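Local coordinates for protein endoglucanase (Fervidobacterium pennivorans DSM 9078, PDB 6KDD) that probably hydrolyses internal beta-1,4-glucosidic linkages in glucans such as cellulose, at residues L30-P33 and A37-V40; I42-F47 and V88-E93. All coordinates share one frame; numbering follows the deposited sequence.

Contact 1. Residues L30-P33 and A37-V40; sequences LEAP and AWGV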
# COMPACT_ATOMS: atom_id res chain seq x y z
N LEU A 30 -1.49 4.77 -11.37
CA LEU A 30 -1.85 3.61 -12.19
C LEU A 30 -3.07 2.88 -11.62
O LEU A 30 -3.55 1.95 -12.28
CB LEU A 30 -0.69 2.60 -12.32
CG LEU A 30 0.48 3.06 -13.23
CD1 LEU A 30 1.68 2.17 -13.01
CD2 LEU A 30 0.04 2.95 -14.70
N GLU A 31 -3.58 3.30 -10.45
CA GLU A 31 -4.77 2.67 -9.87
C GLU A 31 -6.04 3.44 -10.25
O GLU A 31 -7.14 3.08 -9.80
CB GLU A 31 -4.59 2.49 -8.35
CG GLU A 31 -4.87 3.75 -7.51
CD GLU A 31 -3.85 4.88 -7.48
OE1 GLU A 31 -3.03 4.98 -8.44
OE2 GLU A 31 -3.85 5.66 -6.48
N ALA A 32 -5.88 4.50 -11.04
CA ALA A 32 -7.02 5.24 -11.60
C ALA A 32 -7.56 4.41 -12.76
O ALA A 32 -6.93 3.41 -13.14
CB ALA A 32 -6.54 6.58 -12.09
N PRO A 33 -8.73 4.72 -13.38
CA PRO A 33 -9.23 3.90 -14.50
C PRO A 33 -8.25 3.89 -15.67
O PRO A 33 -8.15 2.89 -16.39
CB PRO A 33 -10.59 4.58 -14.85
CG PRO A 33 -11.02 5.20 -13.54
CD PRO A 33 -9.70 5.77 -13.00
N ALA A 37 -5.66 9.99 -15.19
CA ALA A 37 -7.03 10.40 -14.92
C ALA A 37 -7.14 11.08 -13.55
O ALA A 37 -8.01 11.94 -13.37
CB ALA A 37 -7.94 9.21 -14.99
N TRP A 38 -6.32 10.65 -12.56
CA TRP A 38 -6.50 11.15 -11.21
C TRP A 38 -5.37 12.12 -10.87
O TRP A 38 -5.17 12.42 -9.71
CB TRP A 38 -6.58 10.01 -10.18
CG TRP A 38 -7.86 9.25 -10.21
CD1 TRP A 38 -8.97 9.51 -10.97
CD2 TRP A 38 -8.20 8.12 -9.40
NE1 TRP A 38 -9.96 8.61 -10.70
CE2 TRP A 38 -9.52 7.75 -9.73
CE3 TRP A 38 -7.49 7.37 -8.44
CZ2 TRP A 38 -10.17 6.69 -9.11
CZ3 TRP A 38 -8.16 6.33 -7.82
CH2 TRP A 38 -9.47 5.99 -8.14
N GLY A 39 -4.59 12.55 -11.87
CA GLY A 39 -3.78 13.74 -11.67
C GLY A 39 -2.29 13.44 -11.73
O GLY A 39 -1.50 14.38 -11.81
N VAL A 40 -1.90 12.14 -11.75
CA VAL A 40 -0.47 11.79 -11.69
C VAL A 40 -0.13 10.83 -12.81
O VAL A 40 -0.82 9.83 -13.03
CB VAL A 40 -0.02 11.17 -10.35
CG1 VAL A 40 1.49 10.99 -10.34
CG2 VAL A 40 -0.41 12.07 -9.18
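The carbonyl oxygen Glu31 O is gripped by two donors, Arg63 NE and His104 ND1, and the six-membered part of the Trp38 indole reaches up to it, Trp38 CZ3 lying 3.9 Å from Glu31 O. The main body of the contact is apolar. Ala32 CB sits over the five-membered ring of Trp38, 3.7 Å from its centroid and 21° off the ring normal, a clear CH-pi geometry. Pro33 CD lies above the same side of the indole, approaching obliquely, 3.7 Å from Trp38 NE1, and Ala37 CB adds a looser touch to Ala32 CB at 4.2 Å. With CG anti to its carbonyl carbon (chi1 -73°), Trp38 swings its indole back across the 30-33 segment. The Glu31 carboxylate is turned 75° from the indole plane, and only its stem, at CG, comes near Trp38 CZ3; the acid itself is bound by the backbone nitrogens of Asn28 and Ala29. Both segments belong to the loop that follows strand 22-25, on the side of a TIM barrel where active sites lie. No hydrogen bond joins the two segments, so between them the indole is placed by van der Waals and CH-pi contact alone, with His104 also against the ring, while the backbone beneath it is anchored by polar side chains of other loops.

Contact 2. Residues I42-F47 and V88-E93; sequences IEDEYF and VDRALE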
# COMPACT_ATOMS: atom_id res chain seq x y z
N ILE A 42 3.39 8.71 -13.81
CA ILE A 42 4.63 8.40 -13.12
C ILE A 42 5.79 8.76 -14.03
O ILE A 42 6.03 8.11 -15.03
CB ILE A 42 4.65 6.91 -12.68
CG1 ILE A 42 3.40 6.51 -11.89
CG2 ILE A 42 5.94 6.59 -11.93
CD1 ILE A 42 3.38 5.05 -11.43
N GLU A 43 6.54 9.79 -13.66
CA GLU A 43 7.68 10.22 -14.48
C GLU A 43 8.92 9.47 -13.99
O GLU A 43 9.06 9.25 -12.80
CB GLU A 43 7.91 11.72 -14.31
CG GLU A 43 6.76 12.57 -14.86
CD GLU A 43 6.45 12.33 -16.33
OE1 GLU A 43 7.37 11.93 -17.08
OE2 GLU A 43 5.30 12.50 -16.74
N ASP A 44 9.80 9.11 -14.92
CA ASP A 44 11.04 8.40 -14.62
C ASP A 44 11.84 9.08 -13.50
O ASP A 44 12.38 8.42 -12.60
CB ASP A 44 11.88 8.32 -15.90
CG ASP A 44 11.33 7.34 -16.94
OD1 ASP A 44 10.23 6.84 -16.81
OD2 ASP A 44 12.02 7.10 -17.88
N GLU A 45 11.87 10.42 -13.55
CA GLU A 45 12.67 11.19 -12.62
C GLU A 45 12.18 11.06 -11.19
O GLU A 45 12.94 11.28 -10.27
CB GLU A 45 12.66 12.68 -12.98
CG GLU A 45 13.93 13.12 -13.69
CD GLU A 45 14.09 14.63 -13.86
OE1 GLU A 45 13.36 15.39 -13.16
OE2 GLU A 45 14.94 15.06 -14.68
N TYR A 46 10.90 10.66 -10.98
CA TYR A 46 10.43 10.59 -9.62
C TYR A 46 11.24 9.57 -8.81
O TYR A 46 11.36 9.72 -7.61
CB TYR A 46 8.96 10.18 -9.58
CG TYR A 46 8.01 11.21 -10.17
CD1 TYR A 46 8.40 12.51 -10.42
CD2 TYR A 46 6.68 10.88 -10.41
CE1 TYR A 46 7.53 13.46 -10.94
CE2 TYR A 46 5.79 11.81 -10.94
CZ TYR A 46 6.21 13.10 -11.21
OH TYR A 46 5.32 14.00 -11.71
N PHE A 47 11.65 8.46 -9.42
CA PHE A 47 12.34 7.43 -8.65
C PHE A 47 13.69 7.97 -8.19
O PHE A 47 14.12 7.69 -7.07
CB PHE A 47 12.38 6.10 -9.40
CG PHE A 47 10.99 5.56 -9.69
CD1 PHE A 47 10.13 5.25 -8.65
CD2 PHE A 47 10.54 5.42 -11.00
CE1 PHE A 47 8.82 4.84 -8.89
CE2 PHE A 47 9.22 5.01 -11.25
CZ PHE A 47 8.37 4.70 -10.20
N VAL A 88 8.34 -0.24 -13.01
CA VAL A 88 9.06 -1.13 -12.10
C VAL A 88 10.57 -1.04 -12.38
O VAL A 88 11.37 -0.93 -11.44
CB VAL A 88 8.54 -2.57 -12.26
CG1 VAL A 88 9.52 -3.57 -11.67
CG2 VAL A 88 7.17 -2.73 -11.62
N ASP A 89 10.95 -1.09 -13.66
CA ASP A 89 12.35 -1.09 -14.09
C ASP A 89 13.05 0.17 -13.63
O ASP A 89 14.15 0.10 -13.07
CB ASP A 89 12.54 -1.24 -15.62
CG ASP A 89 12.28 -2.65 -16.12
OD1 ASP A 89 11.97 -3.53 -15.31
OD2 ASP A 89 12.27 -2.84 -17.33
N ARG A 90 12.41 1.34 -13.85
CA ARG A 90 13.02 2.59 -13.41
C ARG A 90 13.23 2.62 -11.90
O ARG A 90 14.26 3.16 -11.43
CB ARG A 90 12.22 3.82 -13.88
CG ARG A 90 12.22 4.01 -15.39
CD ARG A 90 13.55 4.60 -15.86
NE ARG A 90 13.65 5.06 -17.25
CZ ARG A 90 14.62 4.75 -18.11
NH1 ARG A 90 15.61 3.94 -17.76
NH2 ARG A 90 14.58 5.22 -19.35
N ALA A 91 12.26 2.11 -11.13
CA ALA A 91 12.40 2.09 -9.68
C ALA A 91 13.55 1.16 -9.25
O ALA A 91 14.35 1.52 -8.39
CB ALA A 91 11.08 1.67 -9.05
N LEU A 92 13.60 -0.05 -9.81
CA LEU A 92 14.67 -0.99 -9.50
C LEU A 92 16.06 -0.46 -9.89
O LEU A 92 17.03 -0.69 -9.19
CB LEU A 92 14.35 -2.33 -10.17
CG LEU A 92 13.21 -3.13 -9.53
CD1 LEU A 92 12.92 -4.37 -10.39
CD2 LEU A 92 13.52 -3.53 -8.08
N GLU A 93 16.16 0.28 -11.00
CA GLU A 93 17.40 0.89 -11.43
C GLU A 93 17.81 2.03 -10.51
O GLU A 93 18.96 2.41 -10.52
CB GLU A 93 17.29 1.55 -12.81
CG GLU A 93 17.04 0.54 -13.90
CD GLU A 93 16.52 1.19 -15.19
OE1 GLU A 93 16.35 0.45 -16.17
OE2 GLU A 93 16.28 2.46 -15.23
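Arg90 NE donates to Asp44 OD2 over 2.7 Å with an N-H...O angle of 160°, the one hydrogen bond and salt bridge between residues 42-47 and 88-93. The guanidinium presents the bond close to its own plane, yet the oxygen is met from above the carboxylate, 71° out of the carboxylate plane, and the two flat groups are turned 76° against each other. The bridge is therefore single-pronged; Arg90 NH2 stays 3.5 Å from Asp44 OD2. A bend at chi2 turns the arginine chain toward the C-terminal end of its own helix, where Arg90 NH1 uses the syn lone pair of Glu93 OE2 at 3.0 Å. Asp44, Arg90 and Glu93 thus form a network in which one cation is shared by two acids, and Asp44 OD1 has a further partner in His86 NE2. A methionine in place of Arg90 would probably leave Asp44 and Glu93 without their common countercharge, and Asp44 OD2 without its arginine partner. Inward from the charges the contact becomes apolar. Arg90 CB approaches Phe47 CD2 obliquely at 3.7 Å, and Ala91 CB stands over the phenyl face, 3.8 Å from the ring centroid. The small alanine is consistent with the close backbone approach here, Phe47 CA and Ala91 CA being 5.4 Å apart. Beneath this pair lies the barrel wall: Phe47 and Ala91 both touch Val58 of strand 57-60, and Ala91 also reaches Val98 of strand 97-101. The contact thus joins helices 45-53 and 78-93, consecutive outer helices of the beta/alpha barrel, to each other and to the strands they cover.

The two contacts follow one another along the chain, with centres about 17 Å apart, and are joined by packing of Leu30 CD1 on Ile42 CD1 at 3.7 Å. Contact 1 belongs to the loop after strand 22-25, while contact 2 takes in the end of that loop and the helix it leads into, packed against helix 78-93. At its nearest the Trp38 side chain is about 4 Å from a bound glycerol, which may mark part of the substrate cleft, whereas contact 2 lies among the helices outside the barrel. A nickel ion lies about 9 Å from the nearest Pro33 side-chain atom, and one about 5 Å from that of Arg90, too far for ligation.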